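Local coordinates for putative fimbrium tip subunit Fim1C (Bacteroides ovatus, PDB 4EPS), which probably forms part of the tip of fimbriae, the filamentous cell-surface appendages that mediate adhesion and biofilm formation, at residues T120-D125 and K206-Y211; S160-K165 and K253-D258; Y197-E202 and S226-I231. All coordinates share one frame; numbering follows the deposited sequence.

Interaction 1 of 3, residues T120-D125 and K206-Y211; sequences TTEQSD and KISPYY
I207 touches T121 directly, whereas K206 just before it is linked mainly through a water, which accepts a hydrogen bond from T121 OG1 and donates to E122 OE2 and K206 O. Modelled in two conformers, I207 lays CG2 against T121 CB at 3.5 Å in the one given. S208 does most of the work. Its N donates to T121 O (2.8 Å) and its O accepts from Q123 N (2.8 Å), so its backbone brackets E122 in an isolated beta bridge. Its hydroxyl OG donates to E122 OE2 at 2.9 Å, meeting the syn side of the carboxylate but 31° out of its plane. The bend of E122 at chi2 (-59°) turns CD back toward S208, although CB of the glutamate points away. P209 O receives a CA-H...O contact from S124 CA (3.4 Å). Y210 brings CB within 3.3 Å of Q123 O, which lies at the edge of the tyrosine ring, in its plane. A second water bridges S124 O and Y211 N. The Q123 side chain is held at both amide atoms: NE2 donates to T120 O (2.9 Å) and OE1 accepts from L221 N. The arrangement is a loop, opened by an ST turn at T120 and closed by D125, whose OD1 caps A128 N at the start of helix 126-130, docked on the break in strand 206-212 of the fimbrillin-like domain.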
loop_
_atom_site.group_PDB
_atom_site.type_symbol
_atom_site.label_atom_id
_atom_site.label_comp_id
_atom_site.label_asym_id
_atom_site.label_seq_id
_atom_site.Cartn_x
_atom_site.Cartn_y
_atom_site.Cartn_z
ATOM N N THR A 120 32.637 27.251 -22.550
ATOM C CA THR A 120 31.827 26.611 -23.589
ATOM C C THR A 120 30.673 25.853 -22.928
ATOM O O THR A 120 30.676 25.645 -21.713
ATOM C CB THR A 120 32.665 25.673 -24.471
ATOM O OG1 THR A 120 32.857 24.447 -23.770
ATOM C CG2 THR A 120 34.000 26.306 -24.930
ATOM N N THR A 121 29.720 25.403 -23.738
ATOM C CA THR A 121 28.573 24.673 -23.221
ATOM C C THR A 121 28.813 23.149 -23.299
ATOM O O THR A 121 27.866 22.382 -23.102
ATOM C CB THR A 121 27.311 25.112 -23.963
ATOM O OG1 THR A 121 27.515 24.951 -25.365
ATOM C CG2 THR A 121 26.898 26.567 -23.642
ATOM N N GLU A 122 30.071 22.718 -23.545
ATOM C CA GLU A 122 30.440 21.288 -23.594
ATOM C C GLU A 122 31.080 20.919 -22.247
ATOM O O GLU A 122 32.268 21.174 -22.016
ATOM C CB GLU A 122 31.366 21.011 -24.798
ATOM C CG GLU A 122 30.621 20.980 -26.128
ATOM C CD GLU A 122 29.508 19.946 -26.217
ATOM O OE1 GLU A 122 29.756 18.758 -25.894
ATOM O OE2 GLU A 122 28.371 20.333 -26.570
ATOM N N GLN A 123 30.248 20.436 -21.306
ATOM C CA GLN A 123 30.708 20.165 -19.941
ATOM C C GLN A 123 30.218 18.789 -19.450
ATOM O O GLN A 123 30.164 18.557 -18.246
ATOM C CB GLN A 123 30.172 21.289 -18.993
ATOM C CG GLN A 123 30.707 22.711 -19.303
ATOM C CD GLN A 123 30.007 23.780 -18.487
ATOM O OE1 GLN A 123 29.592 23.540 -17.349
ATOM N NE2 GLN A 123 29.927 25.004 -19.025
ATOM N N SER A 124 29.897 17.877 -20.387
ATOM C CA SER A 124 29.236 16.591 -20.126
ATOM C C SER A 124 30.095 15.544 -19.387
ATOM O O SER A 124 29.556 14.521 -18.991
ATOM C CB SER A 124 28.683 15.990 -21.417
ATOM O OG SER A 124 29.746 15.719 -22.312
ATOM N N ASP A 125 31.386 15.780 -19.186
ATOM C CA ASP A 125 32.162 14.833 -18.389
ATOM C C ASP A 125 32.995 15.589 -17.360
ATOM O O ASP A 125 33.153 16.815 -17.480
ATOM C CB ASP A 125 33.019 13.891 -19.259
ATOM C CG ASP A 125 33.965 14.603 -20.188
ATOM O OD1 ASP A 125 34.939 15.192 -19.698
ATOM O OD2 ASP A 125 33.721 14.579 -21.411
ATOM N N LYS A 206 22.215 23.056 -29.110
ATOM C CA LYS A 206 22.211 22.003 -28.099
ATOM C C LYS A 206 23.405 22.158 -27.174
ATOM O O LYS A 206 24.542 22.358 -27.625
ATOM C CB LYS A 206 22.201 20.613 -28.746
ATOM C CG LYS A 206 21.577 19.541 -27.855
ATOM C CD LYS A 206 21.644 18.154 -28.502
ATOM C CE LYS A 206 20.971 17.082 -27.671
ATOM N NZ LYS A 206 21.727 16.759 -26.424
ATOM N N ILE A 207 23.137 22.092 -25.866
ATOM C CA ILE A 207 24.204 22.251 -24.889
ATOM C C ILE A 207 24.397 20.927 -24.113
ATOM O O ILE A 207 23.492 20.078 -24.086
ATOM C CB ILE A 207 23.973 23.514 -24.017
ATOM C CG1 ILE A 207 22.690 23.454 -23.183
ATOM C CG2 ILE A 207 23.976 24.773 -24.918
ATOM C CD1 ILE A 207 22.320 24.786 -22.443
ATOM N N SER A 208 25.611 20.715 -23.553
ATOM C CA SER A 208 25.914 19.454 -22.864
ATOM C C SER A 208 26.334 19.689 -21.409
ATOM O O SER A 208 27.527 19.790 -21.113
ATOM C CB SER A 208 26.987 18.678 -23.630
ATOM O OG SER A 208 26.629 18.566 -24.997
ATOM N N PRO A 209 25.353 19.800 -20.491
ATOM C CA PRO A 209 25.700 20.011 -19.079
ATOM C C PRO A 209 26.276 18.765 -18.447
ATOM O O PRO A 209 26.204 17.672 -19.022
ATOM C CB PRO A 209 24.365 20.384 -18.404
ATOM C CG PRO A 209 23.301 20.009 -19.359
ATOM C CD PRO A 209 23.892 19.649 -20.686
ATOM N N TYR A 210 26.818 18.925 -17.258
ATOM C CA TYR A 210 27.341 17.801 -16.502
ATOM C C TYR A 210 26.189 17.112 -15.801
ATOM O O TYR A 210 25.413 17.778 -15.115
ATOM C CB TYR A 210 28.409 18.263 -15.494
ATOM C CG TYR A 210 28.922 17.118 -14.648
ATOM C CD1 TYR A 210 29.786 16.167 -15.180
ATOM C CD2 TYR A 210 28.475 16.935 -13.345
ATOM C CE1 TYR A 210 30.187 15.058 -14.441
ATOM C CE2 TYR A 210 28.882 15.834 -12.587
ATOM C CZ TYR A 210 29.750 14.905 -13.136
ATOM O OH TYR A 210 30.170 13.822 -12.399
ATOM N N TYR A 211 26.059 15.777 -15.966
ATOM C CA TYR A 211 24.992 15.060 -15.275
ATOM C C TYR A 211 25.552 14.395 -14.019
ATOM O O TYR A 211 26.452 13.553 -14.103
ATOM C CB TYR A 211 24.311 14.011 -16.181
ATOM C CG TYR A 211 23.252 13.208 -15.455
ATOM C CD1 TYR A 211 22.113 13.826 -14.934
ATOM C CD2 TYR A 211 23.412 11.839 -15.239
ATOM C CE1 TYR A 211 21.145 13.096 -14.242
ATOM C CE2 TYR A 211 22.455 11.100 -14.539
ATOM C CZ TYR A 211 21.322 11.729 -14.048
ATOM O OH TYR A 211 20.402 10.999 -13.334
HETATM O O HOH W 1 27.402 22.642 -26.597
HETATM O O HOH W 2 27.353 14.117 -17.893
#

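Interaction 2 of 3, residues S160-K165 and K253-D258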
loop_
_atom_site.group_PDB
_atom_site.type_symbol
_atom_site.label_atom_id
_atom_site.label_comp_id
_atom_site.label_asym_id
_atom_site.label_seq_id
_atom_site.Cartn_x
_atom_site.Cartn_y
_atom_site.Cartn_z
ATOM N N SER A 160 29.455 31.367 -12.706
ATOM C CA SER A 160 28.178 31.147 -12.036
ATOM C C SER A 160 27.739 29.742 -12.392
ATOM O O SER A 160 28.335 29.134 -13.283
ATOM C CB SER A 160 27.157 32.205 -12.457
ATOM O OG SER A 160 26.048 32.136 -11.573
ATOM N N LEU A 161 26.733 29.207 -11.705
ATOM C CA LEU A 161 26.327 27.826 -11.959
ATOM C C LEU A 161 24.822 27.662 -12.097
ATOM O O LEU A 161 24.061 28.101 -11.232
ATOM C CB LEU A 161 26.845 26.936 -10.810
ATOM C CG LEU A 161 26.568 25.419 -10.932
ATOM C CD1 LEU A 161 27.371 24.808 -12.124
ATOM C CD2 LEU A 161 26.895 24.726 -9.647
ATOM N N VAL A 162 24.405 26.989 -13.174
ATOM C CA VAL A 162 23.011 26.612 -13.385
ATOM C C VAL A 162 22.874 25.176 -12.854
ATOM O O VAL A 162 23.663 24.305 -13.234
ATOM C CB VAL A 162 22.571 26.725 -14.884
ATOM C CG1 VAL A 162 21.277 25.928 -15.178
ATOM C CG2 VAL A 162 22.389 28.181 -15.296
ATOM N N VAL A 163 21.860 24.917 -12.032
ATOM C CA VAL A 163 21.565 23.554 -11.555
ATOM C C VAL A 163 20.126 23.245 -11.993
ATOM O O VAL A 163 19.244 24.066 -11.725
ATOM C CB VAL A 163 21.762 23.363 -10.025
ATOM C CG1 VAL A 163 21.407 21.923 -9.610
ATOM C CG2 VAL A 163 23.214 23.696 -9.619
ATOM N N VAL A 164 19.902 22.112 -12.696
ATOM C CA VAL A 164 18.559 21.736 -13.151
ATOM C C VAL A 164 18.160 20.419 -12.476
ATOM O O VAL A 164 18.880 19.431 -12.587
ATOM C CB VAL A 164 18.416 21.624 -14.700
ATOM C CG1 VAL A 164 16.951 21.389 -15.096
ATOM C CG2 VAL A 164 18.992 22.845 -15.419
ATOM N N LYS A 165 16.990 20.410 -11.821
ATOM C CA LYS A 165 16.420 19.207 -11.209
ATOM C C LYS A 165 15.136 18.848 -11.964
ATOM O O LYS A 165 14.103 19.497 -11.772
ATOM C CB LYS A 165 16.140 19.447 -9.703
ATOM C CG LYS A 165 15.659 18.196 -8.958
ATOM C CD LYS A 165 16.786 17.210 -8.783
ATOM C CE LYS A 165 16.374 16.063 -7.897
ATOM N NZ LYS A 165 17.395 15.001 -7.965
ATOM N N LYS A 253 22.088 28.869 -9.162
ATOM C CA LYS A 253 20.642 28.988 -9.226
ATOM C C LYS A 253 20.128 27.598 -9.560
ATOM O O LYS A 253 20.514 27.045 -10.602
ATOM C CB LYS A 253 20.221 30.037 -10.273
ATOM C CG LYS A 253 18.723 30.007 -10.649
ATOM C CD LYS A 253 17.758 30.255 -9.499
ATOM C CE LYS A 253 16.350 29.927 -9.952
ATOM N NZ LYS A 253 15.363 29.980 -8.837
ATOM N N ARG A 254 19.285 27.042 -8.689
ATOM C CA ARG A 254 18.708 25.721 -8.924
ATOM C C ARG A 254 17.291 25.861 -9.463
ATOM O O ARG A 254 16.443 26.493 -8.833
ATOM C CB ARG A 254 18.728 24.843 -7.661
ATOM C CG ARG A 254 18.132 23.448 -7.898
ATOM C CD ARG A 254 18.149 22.584 -6.644
ATOM N NE ARG A 254 19.343 21.733 -6.562
ATOM C CZ ARG A 254 20.300 21.855 -5.644
ATOM N NH1 ARG A 254 20.217 22.795 -4.708
ATOM N NH2 ARG A 254 21.339 21.034 -5.647
ATOM N N PHE A 255 17.046 25.278 -10.631
ATOM C CA PHE A 255 15.719 25.279 -11.252
ATOM C C PHE A 255 15.077 23.922 -10.974
ATOM O O PHE A 255 15.579 22.913 -11.467
ATOM C CB PHE A 255 15.819 25.510 -12.757
ATOM C CG PHE A 255 16.366 26.859 -13.148
ATOM C CD1 PHE A 255 15.516 27.954 -13.313
ATOM C CD2 PHE A 255 17.729 27.035 -13.373
ATOM C CE1 PHE A 255 16.015 29.201 -13.709
ATOM C CE2 PHE A 255 18.230 28.287 -13.785
ATOM C CZ PHE A 255 17.368 29.357 -13.948
ATOM N N VAL A 256 13.998 23.896 -10.182
ATOM C CA VAL A 256 13.277 22.639 -9.872
ATOM C C VAL A 256 12.097 22.558 -10.852
ATOM O O VAL A 256 11.213 23.405 -10.834
ATOM C CB VAL A 256 12.846 22.553 -8.387
ATOM C CG1 VAL A 256 12.024 21.276 -8.117
ATOM C CG2 VAL A 256 14.076 22.611 -7.463
ATOM N N VAL A 257 12.129 21.570 -11.743
ATOM C CA VAL A 257 11.128 21.454 -12.797
ATOM C C VAL A 257 10.021 20.491 -12.367
ATOM O O VAL A 257 10.295 19.355 -11.993
ATOM C CB VAL A 257 11.788 21.004 -14.135
ATOM C CG1 VAL A 257 10.742 20.837 -15.251
ATOM C CG2 VAL A 257 12.902 21.988 -14.556
ATOM N N ASP A 258 8.777 20.959 -12.452
ATOM C CA ASP A 258 7.569 20.178 -12.149
ATOM C C ASP A 258 7.695 19.336 -10.837
ATOM O O ASP A 258 7.394 18.148 -10.824
ATOM C CB ASP A 258 7.194 19.274 -13.357
ATOM C CG ASP A 258 5.785 18.660 -13.248
ATOM O OD1 ASP A 258 4.897 19.307 -12.645
ATOM O OD2 ASP A 258 5.599 17.518 -13.710
#
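V163 and R254 sit abreast at the middle of a parallel strand pair, whose N-to-C directions diverge by only 19°. The tight part is the backbone ladder together with this pair. Five N-H...O bonds alternate across it, among them F255 N to V163 O at 2.7 Å and K165 N to F255 O at 2.9 Å, and R254 CA adds a CA-H...O contact to V163 O. In the conformer given, R254 bends at chi3 (-94°) and NE passes 3.7 Å from V163 CG1, while NH2 goes on to a salt bridge with E217. On the face carrying V162, V164, K253 and F255, V162 CG1 lies 4.1 Å from F255 CE2, and K253 CG covers the rim of one face of the F255 ring. Past the end of the paired residues, V257 CG2 comes 4.1 Å from V164 CG1. The loose part is the solvent-facing end, where K165 CB and the exposed V256 CG2 are 4.4 Å apart and K165 NZ bonds D216 O and a glycerol. Strand 160-165 thus lies between strand 251-256 and the antiparallel strand 217-222, while V164, F255 and V257 pack on L241 and C239 of strand 237-242.

Interaction 3 of 3, residues Y197-E202 and S226-I231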
loop_
_atom_site.group_PDB
_atom_site.type_symbol
_atom_site.label_atom_id
_atom_site.label_comp_id
_atom_site.label_asym_id
_atom_site.label_seq_id
_atom_site.Cartn_x
_atom_site.Cartn_y
_atom_site.Cartn_z
ATOM N N TYR A 197 18.938 23.318 -24.710
ATOM C CA TYR A 197 19.276 24.241 -25.786
ATOM C C TYR A 197 19.486 25.645 -25.279
ATOM O O TYR A 197 18.741 26.102 -24.415
ATOM C CB TYR A 197 18.147 24.288 -26.836
ATOM C CG TYR A 197 17.835 22.928 -27.415
ATOM C CD1 TYR A 197 18.522 22.451 -28.529
ATOM C CD2 TYR A 197 16.862 22.113 -26.846
ATOM C CE1 TYR A 197 18.267 21.179 -29.046
ATOM C CE2 TYR A 197 16.583 20.847 -27.366
ATOM C CZ TYR A 197 17.285 20.390 -28.471
ATOM O OH TYR A 197 17.010 19.151 -28.989
ATOM N N LEU A 198 20.431 26.364 -25.895
ATOM C CA LEU A 198 20.635 27.761 -25.568
ATOM C C LEU A 198 19.750 28.667 -26.444
ATOM O O LEU A 198 19.844 28.602 -27.676
ATOM C CB LEU A 198 22.119 28.148 -25.751
ATOM C CG LEU A 198 22.601 29.413 -25.035
ATOM C CD1 LEU A 198 22.591 29.225 -23.536
ATOM C CD2 LEU A 198 24.004 29.752 -25.467
ATOM N N ASP A 199 18.909 29.506 -25.780
ATOM C CA ASP A 199 18.005 30.533 -26.320
ATOM C C ASP A 199 16.873 30.009 -27.222
ATOM O O ASP A 199 15.753 30.501 -27.088
ATOM C CB ASP A 199 18.784 31.634 -27.045
ATOM C CG ASP A 199 19.643 32.457 -26.104
ATOM O OD1 ASP A 199 19.074 33.179 -25.253
ATOM O OD2 ASP A 199 20.883 32.391 -26.224
ATOM N N ASN A 200 17.139 29.073 -28.150
ATOM C CA ASN A 200 16.094 28.533 -29.027
ATOM C C ASN A 200 16.428 27.098 -29.409
ATOM O O ASN A 200 17.592 26.710 -29.369
ATOM C CB ASN A 200 15.885 29.413 -30.280
ATOM C CG ASN A 200 17.163 29.843 -30.958
ATOM O OD1 ASN A 200 17.773 29.078 -31.709
ATOM N ND2 ASN A 200 17.601 31.079 -30.702
ATOM N N VAL A 201 15.407 26.316 -29.771
ATOM C CA VAL A 201 15.563 24.902 -30.099
ATOM C C VAL A 201 15.981 24.755 -31.568
ATOM O O VAL A 201 15.248 25.146 -32.477
ATOM C CB VAL A 201 14.305 24.080 -29.743
ATOM C CG1 VAL A 201 14.513 22.595 -30.032
ATOM C CG2 VAL A 201 13.930 24.286 -28.277
ATOM N N GLU A 202 17.202 24.216 -31.756
ATOM C CA GLU A 202 17.938 23.934 -33.001
ATOM C C GLU A 202 19.008 22.900 -32.705
ATOM O O GLU A 202 19.481 22.853 -31.571
ATOM C CB GLU A 202 18.625 25.211 -33.533
ATOM C CG GLU A 202 17.751 26.180 -34.306
ATOM C CD GLU A 202 18.358 27.559 -34.497
ATOM O OE1 GLU A 202 19.606 27.680 -34.491
ATOM O OE2 GLU A 202 17.578 28.525 -34.655
ATOM N N SER A 226 25.304 36.644 -17.321
ATOM C CA SER A 226 24.759 36.199 -18.615
ATOM C C SER A 226 23.241 36.123 -18.458
ATOM O O SER A 226 22.750 36.046 -17.322
ATOM C CB SER A 226 25.365 34.868 -19.060
ATOM O OG SER A 226 25.254 33.908 -18.027
ATOM N N GLU A 227 22.493 36.208 -19.556
ATOM C CA GLU A 227 21.033 36.331 -19.452
ATOM C C GLU A 227 20.214 35.398 -20.346
ATOM O O GLU A 227 19.000 35.592 -20.472
ATOM C CB GLU A 227 20.641 37.784 -19.810
ATOM C CG GLU A 227 21.036 38.814 -18.756
ATOM C CD GLU A 227 20.662 40.247 -19.099
ATOM O OE1 GLU A 227 20.374 40.529 -20.286
ATOM O OE2 GLU A 227 20.678 41.094 -18.177
ATOM N N ASN A 228 20.842 34.378 -20.924
ATOM C CA ASN A 228 20.182 33.483 -21.856
ATOM C C ASN A 228 19.075 32.649 -21.238
ATOM O O ASN A 228 19.145 32.258 -20.083
ATOM C CB ASN A 228 21.213 32.517 -22.469
ATOM C CG ASN A 228 22.408 33.238 -23.029
ATOM O OD1 ASN A 228 23.242 33.722 -22.283
ATOM N ND2 ASN A 228 22.464 33.407 -24.338
ATOM N N GLN A 229 18.072 32.337 -22.048
ATOM C CA GLN A 229 17.092 31.347 -21.673
ATOM C C GLN A 229 17.706 30.014 -22.035
ATOM O O GLN A 229 18.408 29.921 -23.054
ATOM C CB GLN A 229 15.770 31.552 -22.441
ATOM C CG GLN A 229 14.987 32.780 -21.994
ATOM C CD GLN A 229 13.642 32.854 -22.676
ATOM O OE1 GLN A 229 13.451 32.361 -23.790
ATOM N NE2 GLN A 229 12.679 33.481 -22.023
ATOM N N ILE A 230 17.502 29.012 -21.194
ATOM C CA ILE A 230 17.882 27.650 -21.485
ATOM C C ILE A 230 16.562 26.897 -21.640
ATOM O O ILE A 230 15.728 26.927 -20.725
ATOM C CB ILE A 230 18.824 27.018 -20.425
ATOM C CG1 ILE A 230 20.196 27.751 -20.414
ATOM C CG2 ILE A 230 18.988 25.498 -20.683
ATOM C CD1 ILE A 230 21.073 27.435 -19.142
ATOM N N ILE A 231 16.371 26.253 -22.789
ATOM C CA ILE A 231 15.155 25.484 -23.046
ATOM C C ILE A 231 15.469 24.037 -22.773
ATOM O O ILE A 231 16.425 23.495 -23.326
ATOM C CB ILE A 231 14.589 25.698 -24.491
ATOM C CG1 ILE A 231 14.538 27.204 -24.922
ATOM C CG2 ILE A 231 13.205 24.984 -24.683
ATOM C CD1 ILE A 231 13.828 28.179 -24.004
HETATM O O HOH W 3 15.400 33.412 -25.678
#
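Y197 and I231 form an antiparallel hydrogen-bonded pair, each N donating to the other's O at 2.9 Å, followed by L198 and I230 as a non-hydrogen-bonded pair and by D199 N bonding Q229 O. The ladder ends in a classic gamma turn: D199 has a positive phi (64°) and N200 N bonds L198 O, which turns the chain out of strand 195-198 and toward strand 206-212 in the fimbrillin-like domain. On one side of the sheet, V201 comes back over Y197. With CG1 anti to the backbone N (chi1 -177°), that methyl rests 3.7 Å above the centre of the tyrosine ring, whereas CG2 touches I231 CG2 at 3.7 Å, the two side chains crossing at about a right angle. Y197 also meets H233 edge-to-face. The opposite side is filled by L198, whose CD1 approaches N228 CB at 3.7 Å and I230 CG1 at 4.2 Å; I207 and L220 pack beside this group. A water joins D199 O to Q229 OE1, and Q229 NE2 bonds D242 OD1. D199 is modelled in two conformers, and the one given clasps the start of the second strand: OD1 takes a weak bond from Q229 N, and the carboxylate is turned 52° from the N228 amide, whose ND2 lies 2.7 Å from D199 OD2, donating in its own amide plane to the syn lone pair.

In the fold
From the N terminus, the loop 120-125 comes first and waits some eighty residues for strand 206-212 to close interaction 1. Strand 160-165 leaves within that span and finds its parallel partner only at 253-258, so interactions 1 and 2 cross. Interaction 3 joins 197-202 to 226-231: it crosses interaction 1 but lies within the long excursion that interaction 2 completes. Interactions 1 and 3 touch, I207 packing on L198 and I230, and I230 CD1 also reaches V162 of interaction 2. Interactions 1 and 2 stay about 6 Å apart at their nearest atoms. Together they tie the loop before helix 126-130 to strand 206-212, strand 148-174 to 251-256, and strand 195-198 to 229-234.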